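Local coordinates for cell envelope-related transcriptional attenuator domain-containing protein (Eubacterium siraeum, PDB 4OBM), which is of unknown function but belongs to the LytR-CpsA-Psr family, members of which typically attach glycopolymers to the bacterial cell wall, at residues V54-L59 against D229-Y234; A62-G67 against K84-K89; D110-T115 against Q179-T184. All coordinates share one frame; numbering follows the deposited sequence.

Interaction 1: residues V54-L59 against D229-Y234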
loop_
_atom_site.group_PDB
_atom_site.type_symbol
_atom_site.label_atom_id
_atom_site.label_comp_id
_atom_site.label_asym_id
_atom_site.label_seq_id
_atom_site.Cartn_x
_atom_site.Cartn_y
_atom_site.Cartn_z
ATOM N N VAL A 54 2.173 -5.410 5.458
ATOM C CA VAL A 54 3.421 -4.636 5.323
ATOM C C VAL A 54 3.296 -3.707 4.118
ATOM O O VAL A 54 3.059 -4.169 2.996
ATOM C CB VAL A 54 4.678 -5.544 5.221
ATOM C CG1 VAL A 54 5.966 -4.716 5.163
ATOM C CG2 VAL A 54 4.733 -6.538 6.378
ATOM N N LEU A 55 3.462 -2.410 4.342
ATOM C CA LEU A 55 3.400 -1.448 3.242
ATOM C C LEU A 55 4.796 -1.040 2.837
ATOM O O LEU A 55 5.640 -0.862 3.700
ATOM C CB LEU A 55 2.579 -0.195 3.602
ATOM C CG LEU A 55 1.152 -0.399 4.130
ATOM C CD1 LEU A 55 0.741 0.762 5.018
ATOM C CD2 LEU A 55 0.166 -0.552 2.984
HETATM N N MSE A 56 5.045 -0.902 1.530
HETATM C CA MSE A 56 6.330 -0.450 0.985
HETATM C C MSE A 56 6.097 0.596 -0.062
HETATM O O MSE A 56 5.753 0.230 -1.183
HETATM C CB MSE A 56 7.175 -1.596 0.396
HETATM C CG MSE A 56 7.961 -2.276 1.449
HETATM SE SE MSE A 56 9.073 -3.658 0.775
HETATM C CE MSE A 56 10.338 -2.704 -0.149
ATOM N N PRO A 57 6.311 1.885 0.256
ATOM C CA PRO A 57 6.113 2.918 -0.758
ATOM C C PRO A 57 7.404 3.150 -1.559
ATOM O O PRO A 57 8.497 2.812 -1.117
ATOM C CB PRO A 57 5.715 4.142 0.078
ATOM C CG PRO A 57 6.467 3.957 1.360
ATOM C CD PRO A 57 6.756 2.480 1.541
ATOM N N TYR A 58 7.258 3.702 -2.749
ATOM C CA TYR A 58 8.353 3.975 -3.682
ATOM C C TYR A 58 8.122 5.314 -4.326
ATOM O O TYR A 58 6.983 5.596 -4.696
ATOM C CB TYR A 58 8.395 2.890 -4.786
ATOM C CG TYR A 58 8.741 1.509 -4.287
ATOM C CD1 TYR A 58 7.750 0.636 -3.851
ATOM C CD2 TYR A 58 10.052 1.043 -4.325
ATOM C CE1 TYR A 58 8.068 -0.625 -3.352
ATOM C CE2 TYR A 58 10.374 -0.237 -3.880
ATOM C CZ TYR A 58 9.380 -1.061 -3.377
ATOM O OH TYR A 58 9.684 -2.345 -3.010
ATOM N N LEU A 59 9.194 6.118 -4.521
ATOM C CA LEU A 59 9.082 7.420 -5.186
ATOM C C LEU A 59 8.802 7.197 -6.656
ATOM O O LEU A 59 9.257 6.184 -7.186
ATOM C CB LEU A 59 10.356 8.270 -5.007
ATOM C CG LEU A 59 10.576 8.977 -3.665
ATOM C CD1 LEU A 59 11.993 9.563 -3.614
ATOM C CD2 LEU A 59 9.542 10.075 -3.423
ATOM N N ASP A 229 2.518 -2.577 9.398
ATOM C CA ASP A 229 3.940 -2.336 9.436
ATOM C C ASP A 229 4.335 -1.734 8.105
ATOM O O ASP A 229 3.576 -1.808 7.141
ATOM C CB ASP A 229 4.715 -3.633 9.709
ATOM C CG ASP A 229 4.851 -3.948 11.176
ATOM O OD1 ASP A 229 5.728 -3.342 11.832
ATOM O OD2 ASP A 229 4.084 -4.806 11.675
ATOM N N PHE A 230 5.505 -1.112 8.052
ATOM C CA PHE A 230 6.013 -0.552 6.818
ATOM C C PHE A 230 7.520 -0.538 6.825
ATOM O O PHE A 230 8.145 -0.437 7.879
ATOM C CB PHE A 230 5.439 0.859 6.520
ATOM C CG PHE A 230 5.884 1.994 7.408
ATOM C CD1 PHE A 230 7.096 2.637 7.186
ATOM C CD2 PHE A 230 5.050 2.487 8.402
ATOM C CE1 PHE A 230 7.500 3.710 7.993
ATOM C CE2 PHE A 230 5.450 3.556 9.212
ATOM C CZ PHE A 230 6.671 4.166 9.001
ATOM N N TYR A 231 8.087 -0.647 5.627
ATOM C CA TYR A 231 9.502 -0.518 5.322
ATOM C C TYR A 231 9.644 0.569 4.241
ATOM O O TYR A 231 8.849 0.603 3.294
ATOM C CB TYR A 231 10.131 -1.853 4.873
ATOM C CG TYR A 231 11.583 -1.665 4.506
ATOM C CD1 TYR A 231 12.544 -1.451 5.489
ATOM C CD2 TYR A 231 11.973 -1.534 3.177
ATOM C CE1 TYR A 231 13.860 -1.147 5.159
ATOM C CE2 TYR A 231 13.288 -1.228 2.835
ATOM C CZ TYR A 231 14.230 -1.043 3.832
ATOM O OH TYR A 231 15.533 -0.766 3.521
ATOM N N ILE A 232 10.649 1.454 4.381
ATOM C CA ILE A 232 10.847 2.513 3.390
ATOM C C ILE A 232 12.124 2.222 2.572
ATOM O O ILE A 232 13.235 2.419 3.057
ATOM C CB ILE A 232 10.834 3.947 3.989
ATOM C CG1 ILE A 232 9.667 4.162 5.001
ATOM C CG2 ILE A 232 10.888 5.041 2.887
ATOM C CD1 ILE A 232 8.302 4.652 4.429
ATOM N N PRO A 233 11.959 1.781 1.305
ATOM C CA PRO A 233 13.127 1.563 0.432
ATOM C C PRO A 233 13.946 2.855 0.254
ATOM O O PRO A 233 13.400 3.911 -0.097
ATOM C CB PRO A 233 12.501 1.071 -0.885
ATOM C CG PRO A 233 11.118 0.648 -0.530
ATOM C CD PRO A 233 10.692 1.518 0.590
ATOM N N TYR A 234 15.244 2.792 0.575
ATOM C CA TYR A 234 16.082 3.991 0.531
ATOM C C TYR A 234 17.093 3.957 -0.607
ATOM O O TYR A 234 17.432 2.887 -1.118
ATOM C CB TYR A 234 16.796 4.213 1.882
ATOM C CG TYR A 234 17.788 3.129 2.248
ATOM C CD1 TYR A 234 19.106 3.180 1.801
ATOM C CD2 TYR A 234 17.415 2.059 3.059
ATOM C CE1 TYR A 234 20.019 2.174 2.121
ATOM C CE2 TYR A 234 18.330 1.065 3.412
ATOM C CZ TYR A 234 19.628 1.124 2.935
ATOM O OH TYR A 234 20.524 0.142 3.270
#
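The Y58 ring takes P233 over one face: CG of the proline sits 3.9 Å from the centroid of the Y58 ring, displaced toward the rim near CE2. This is a CH-pi contact, for which proline is apt because its rigid ring offers polarised C-H groups to the aromatic cloud. The Y231 ring is met differently, at its edge, where CE of M56, a selenomethionine, lies near the ring plane, 3.9 Å from Y231 CD2. M56 runs alongside Y231 and then bends at chi3 (70°), so that its CE also presses on P233 CG at a tight 3.5 Å. The Y231 hydroxyl is hydrogen-bonded to S248 OG.

On the other side of the strand P57 CG touches I232 CD1 at 3.6 Å, the two side chains crossing at about a right angle. Neither P57 nor P233 has an N-H to give, so no N-H bonds form at these two positions; P233 CD instead lies against the carbonyl oxygen, 3.1 Å from P57 O.

Regular pairing precedes this. L55 N donates to D229 O over 2.9 Å, coming from above the carbonyl plane, and Y231 N donates to L55 O nearly along the C=O axis, 3.1 Å away. V54 and D229 share one face of the sheet, L55 and F230 the other, where both touch helix 164-181; helix 246-256 packs on M56 and Y58. Two parallel strands distant in sequence, the short 228-230 closing one margin of a mixed sheet with helices on both faces, are characteristic of a three-layered alpha/beta fold.

Interaction 2: residues A62-G67 against K84-K89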
loop_
_atom_site.group_PDB
_atom_site.type_symbol
_atom_site.label_atom_id
_atom_site.label_comp_id
_atom_site.label_asym_id
_atom_site.label_seq_id
_atom_site.Cartn_x
_atom_site.Cartn_y
_atom_site.Cartn_z
ATOM N N ALA A 62 11.837 6.582 -8.656
ATOM C CA ALA A 62 12.714 5.528 -8.143
ATOM C C ALA A 62 13.191 4.609 -9.277
ATOM O O ALA A 62 12.380 4.178 -10.102
ATOM C CB ALA A 62 12.008 4.716 -7.072
ATOM N N VAL A 63 14.512 4.342 -9.325
ATOM C CA VAL A 63 15.158 3.427 -10.275
ATOM C C VAL A 63 15.443 2.127 -9.474
ATOM O O VAL A 63 16.200 2.158 -8.500
ATOM C CB VAL A 63 16.434 4.060 -10.945
ATOM C CG1 VAL A 63 17.140 3.072 -11.868
ATOM C CG2 VAL A 63 16.093 5.340 -11.708
ATOM N N ILE A 64 14.802 1.005 -9.858
ATOM C CA ILE A 64 14.929 -0.277 -9.141
ATOM C C ILE A 64 15.602 -1.379 -9.985
ATOM O O ILE A 64 15.682 -2.517 -9.519
ATOM C CB ILE A 64 13.526 -0.769 -8.633
ATOM C CG1 ILE A 64 12.551 -1.059 -9.798
ATOM C CG2 ILE A 64 12.914 0.192 -7.607
ATOM C CD1 ILE A 64 11.579 -2.145 -9.529
ATOM N N ASP A 65 16.066 -1.061 -11.212
ATOM C CA ASP A 65 16.643 -2.059 -12.122
ATOM C C ASP A 65 17.909 -1.572 -12.862
ATOM O O ASP A 65 18.549 -2.358 -13.565
ATOM C CB ASP A 65 15.573 -2.501 -13.155
ATOM C CG ASP A 65 14.932 -1.401 -14.015
ATOM O OD1 ASP A 65 14.738 -0.259 -13.498
ATOM O OD2 ASP A 65 14.563 -1.695 -15.182
ATOM N N GLY A 66 18.260 -0.302 -12.687
ATOM C CA GLY A 66 19.396 0.304 -13.374
ATOM C C GLY A 66 18.955 0.978 -14.660
ATOM O O GLY A 66 19.768 1.580 -15.365
ATOM N N GLY A 67 17.663 0.866 -14.958
ATOM C CA GLY A 67 17.052 1.445 -16.138
ATOM C C GLY A 67 16.208 2.650 -15.800
ATOM O O GLY A 67 16.657 3.564 -15.112
ATOM N N LYS A 84 6.257 -6.936 -11.556
ATOM C CA LYS A 84 7.206 -7.989 -11.986
ATOM C C LYS A 84 8.626 -7.627 -11.541
ATOM O O LYS A 84 9.318 -8.458 -10.944
ATOM C CB LYS A 84 7.140 -8.164 -13.514
ATOM C CG LYS A 84 8.054 -9.222 -14.100
ATOM C CD LYS A 84 7.907 -9.253 -15.615
ATOM C CE LYS A 84 8.963 -10.085 -16.297
ATOM N NZ LYS A 84 8.881 -9.941 -17.776
ATOM N N LEU A 85 9.038 -6.378 -11.793
ATOM C CA LEU A 85 10.374 -5.891 -11.411
ATOM C C LEU A 85 10.523 -5.841 -9.884
ATOM O O LEU A 85 11.559 -6.254 -9.357
ATOM C CB LEU A 85 10.678 -4.524 -12.050
ATOM C CG LEU A 85 10.763 -4.508 -13.588
ATOM C CD1 LEU A 85 10.715 -3.102 -14.122
ATOM C CD2 LEU A 85 12.009 -5.244 -14.105
ATOM N N LEU A 86 9.451 -5.444 -9.185
ATOM C CA LEU A 86 9.409 -5.414 -7.724
ATOM C C LEU A 86 9.440 -6.832 -7.161
ATOM O O LEU A 86 10.075 -7.047 -6.134
ATOM C CB LEU A 86 8.177 -4.655 -7.206
ATOM C CG LEU A 86 8.219 -3.126 -7.319
ATOM C CD1 LEU A 86 6.956 -2.521 -6.763
ATOM C CD2 LEU A 86 9.437 -2.537 -6.626
ATOM N N SER A 87 8.776 -7.795 -7.842
ATOM C CA SER A 87 8.769 -9.207 -7.436
ATOM C C SER A 87 10.187 -9.793 -7.445
ATOM O O SER A 87 10.593 -10.423 -6.468
ATOM C CB SER A 87 7.849 -10.031 -8.333
ATOM O OG SER A 87 6.488 -9.765 -8.039
ATOM N N SER A 88 10.944 -9.561 -8.535
ATOM C CA SER A 88 12.323 -10.036 -8.692
ATOM C C SER A 88 13.272 -9.471 -7.616
ATOM O O SER A 88 14.173 -10.176 -7.175
ATOM C CB SER A 88 12.855 -9.660 -10.075
ATOM O OG SER A 88 13.129 -8.269 -10.170
ATOM N N LYS A 89 13.089 -8.195 -7.228
ATOM C CA LYS A 89 13.973 -7.511 -6.272
ATOM C C LYS A 89 13.642 -7.780 -4.799
ATOM O O LYS A 89 14.527 -7.617 -3.960
ATOM C CB LYS A 89 13.953 -5.985 -6.524
ATOM C CG LYS A 89 14.647 -5.543 -7.816
ATOM C CD LYS A 89 16.178 -5.523 -7.697
ATOM C CE LYS A 89 16.848 -5.708 -9.038
ATOM N NZ LYS A 89 18.008 -4.791 -9.227
#
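Strand 62-63 gives way at I64 to a loop that turns through D65 and G66, the latter at positive phi (93°), and comes beside the last turns of helix 70-90, with D65 CA 7.4 Å from L85 CA. Glycine accommodates that turn because a side chain would be jammed against the preceding carbonyl oxygen.

I64 carries the contact. Its CG1 takes the crowded position between backbone N and carbonyl carbon, and chi1 63° together with chi2 148° carries CD1 to the helix. There CD1 rests 3.6 Å from L85 CB and equally close, 3.6 Å, to L86 CD2; I64 crosses L85 obliquely and L86 at about a right angle. One slender methyl thus lodges between two neighbouring leucines, a task suited to the longer arm of isoleucine.

K89, one turn on from L85, reaches the backbone of I64. Bent at chi2 and chi4, its chain curls over the I64 carbonyl, and NZ gives I64 O a weak hydrogen bond of 3.3 Å. Within the helix, S88 OG donates to L85 O at 2.7 Å, sharing that acceptor with K89 N; serine often folds back in this way onto a helical carbonyl.

A strand end and its loop resting on the C-terminal part of the helix that follows in the chain form a local beta-loop-alpha unit. W249 of helix 246-256 touches both I64 and K89, so I64 joins the strand end to both helices.

Interaction 3: residues D110-T115 against Q179-T184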
loop_
_atom_site.group_PDB
_atom_site.type_symbol
_atom_site.label_atom_id
_atom_site.label_comp_id
_atom_site.label_asym_id
_atom_site.label_seq_id
_atom_site.Cartn_x
_atom_site.Cartn_y
_atom_site.Cartn_z
ATOM N N ASP A 110 -14.098 7.656 1.898
ATOM C CA ASP A 110 -15.426 8.169 2.263
ATOM C C ASP A 110 -16.372 7.025 2.666
ATOM O O ASP A 110 -17.218 7.173 3.540
ATOM C CB ASP A 110 -16.017 8.944 1.068
ATOM C CG ASP A 110 -17.303 9.665 1.403
ATOM O OD1 ASP A 110 -17.231 10.736 2.038
ATOM O OD2 ASP A 110 -18.378 9.141 1.064
HETATM N N MSE A 111 -16.205 5.897 2.006
HETATM C CA MSE A 111 -16.960 4.682 2.190
HETATM C C MSE A 111 -16.509 3.940 3.453
HETATM O O MSE A 111 -17.360 3.511 4.237
HETATM C CB MSE A 111 -16.732 3.819 0.940
HETATM C CG MSE A 111 -17.618 2.621 0.832
HETATM SE SE MSE A 111 -16.931 1.510 -0.578
HETATM C CE MSE A 111 -18.522 0.628 -0.988
ATOM N N VAL A 112 -15.192 3.797 3.653
ATOM C CA VAL A 112 -14.624 3.011 4.762
ATOM C C VAL A 112 -14.744 3.753 6.127
ATOM O O VAL A 112 -15.187 3.151 7.114
ATOM C CB VAL A 112 -13.175 2.543 4.464
ATOM C CG1 VAL A 112 -12.593 1.732 5.625
ATOM C CG2 VAL A 112 -13.126 1.725 3.180
ATOM N N GLY A 113 -14.357 5.024 6.165
ATOM C CA GLY A 113 -14.430 5.840 7.376
ATOM C C GLY A 113 -13.287 6.820 7.469
ATOM O O GLY A 113 -12.339 6.746 6.680
ATOM N N ASN A 114 -13.388 7.749 8.430
ATOM C CA ASN A 114 -12.407 8.793 8.721
ATOM C C ASN A 114 -11.163 8.251 9.435
ATOM O O ASN A 114 -11.234 7.224 10.098
ATOM C CB ASN A 114 -13.039 9.843 9.613
ATOM C CG ASN A 114 -14.253 10.541 9.059
ATOM O OD1 ASN A 114 -14.383 10.780 7.852
ATOM N ND2 ASN A 114 -15.146 10.935 9.952
ATOM N N THR A 115 -10.038 8.973 9.345
ATOM C CA THR A 115 -8.814 8.592 10.048
ATOM C C THR A 115 -8.363 9.753 10.949
ATOM O O THR A 115 -8.413 10.920 10.539
ATOM C CB THR A 115 -7.715 8.151 9.055
ATOM O OG1 THR A 115 -8.264 7.218 8.127
ATOM C CG2 THR A 115 -6.536 7.493 9.749
ATOM N N GLN A 179 -7.402 1.849 12.103
ATOM C CA GLN A 179 -8.576 2.472 12.717
ATOM C C GLN A 179 -9.910 2.047 12.114
ATOM O O GLN A 179 -10.936 2.178 12.795
ATOM C CB GLN A 179 -8.472 3.995 12.644
ATOM C CG GLN A 179 -7.389 4.559 13.553
ATOM C CD GLN A 179 -7.021 5.955 13.160
ATOM O OE1 GLN A 179 -7.861 6.730 12.693
ATOM N NE2 GLN A 179 -5.766 6.318 13.378
ATOM N N ASN A 180 -9.920 1.577 10.855
ATOM C CA ASN A 180 -11.172 1.247 10.177
ATOM C C ASN A 180 -11.306 -0.192 9.702
ATOM O O ASN A 180 -12.386 -0.531 9.223
ATOM C CB ASN A 180 -11.353 2.148 8.971
ATOM C CG ASN A 180 -11.495 3.592 9.302
ATOM O OD1 ASN A 180 -12.514 4.028 9.848
ATOM N ND2 ASN A 180 -10.472 4.361 8.964
ATOM N N PHE A 181 -10.246 -1.018 9.760
ATOM C CA PHE A 181 -10.377 -2.402 9.277
ATOM C C PHE A 181 -10.317 -3.401 10.402
ATOM O O PHE A 181 -10.863 -4.489 10.248
ATOM C CB PHE A 181 -9.330 -2.762 8.209
ATOM C CG PHE A 181 -9.604 -2.182 6.847
ATOM C CD1 PHE A 181 -9.339 -0.845 6.576
ATOM C CD2 PHE A 181 -10.091 -2.982 5.821
ATOM C CE1 PHE A 181 -9.582 -0.312 5.310
ATOM C CE2 PHE A 181 -10.320 -2.453 4.550
ATOM C CZ PHE A 181 -10.065 -1.120 4.303
ATOM N N ILE A 182 -9.665 -3.054 11.531
ATOM C CA ILE A 182 -9.607 -3.958 12.681
ATOM C C ILE A 182 -11.038 -4.074 13.219
ATOM O O ILE A 182 -11.693 -3.060 13.454
ATOM C CB ILE A 182 -8.563 -3.517 13.759
ATOM C CG1 ILE A 182 -7.125 -3.573 13.184
ATOM C CG2 ILE A 182 -8.682 -4.371 15.046
ATOM C CD1 ILE A 182 -6.005 -2.885 14.018
ATOM N N GLY A 183 -11.528 -5.303 13.297
ATOM C CA GLY A 183 -12.871 -5.589 13.779
ATOM C C GLY A 183 -13.954 -5.574 12.716
ATOM O O GLY A 183 -15.124 -5.785 13.051
ATOM N N THR A 184 -13.593 -5.324 11.424
ATOM C CA THR A 184 -14.606 -5.326 10.356
ATOM C C THR A 184 -15.038 -6.757 10.027
ATOM O O THR A 184 -14.284 -7.710 10.282
ATOM C CB THR A 184 -14.179 -4.572 9.080
ATOM O OG1 THR A 184 -12.915 -5.023 8.607
ATOM C CG2 THR A 184 -14.195 -3.076 9.258
#
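V112, the last residue of helix 102-112, opens the contact with CG1, anti to its backbone N. That methyl lies 3.6 Å from N180 CB and 3.7 Å from F181 CE1, reaching the phenyl ring obliquely; a compact branched side chain fits between the asparagine stem and the ring. Y192 of helix 186-199 meets the F181 ring with its plane at about 60°.

G113 then leaves the helix with positive phi (145°), and glycine suits the spot twice over: a CB here would be jammed against the preceding carbonyl and would also clash with N180 OD1, which passes 3.6 Å from G113 CA.

N114 contributes its backbone oxygen; its CB is directed away from 179-184. N180 ND2 donates to N114 O over 3.2 Å, the acceptor lying in the N180 amide plane while the donor stands well above the N114 carbonyl plane. The same ND2 is also hydrogen-bonded to F176 O, so two carbonyls hold this amide group in place.

T115 begins strand 115-119 and offers CG2 to Q179 OE1 at 3.3 Å, a van der Waals contact of a methyl with an amide oxygen; OE1 spends its polarity on T116 N. Beyond the contact, F181 O accepts from both T184 N and T184 OG1, closing a type II turn with G183 at its third position.

Two helix C-termini thus lie side by side, one continuing through a glycine into a strand, and the amides of N180 and Q179 tie that link to helix 164-181.

Interactions 1 and 2 adjoin, their centres about 14 Å apart and in direct touch where Y58 CZ packs on L86 CD2 at 3.6 Å. Helix 246-256 joins them further, since W249 reaches Y58 as well as I64 and K89. Interaction 3 stands apart: its centre is about 22 Å from that of interaction 1 and about 32 Å from that of interaction 2, which lies on the opposite side of the chain's centre. Helix 164-181 bridges this gap, touching L55, P57 and F230 along its length and ending at interaction 3. Pentaethylene glycol, probably from the crystallisation liquor, is bound about 5 Å from the P57 side chain and also about 4 Å from that of F181; such molecules often mark pockets.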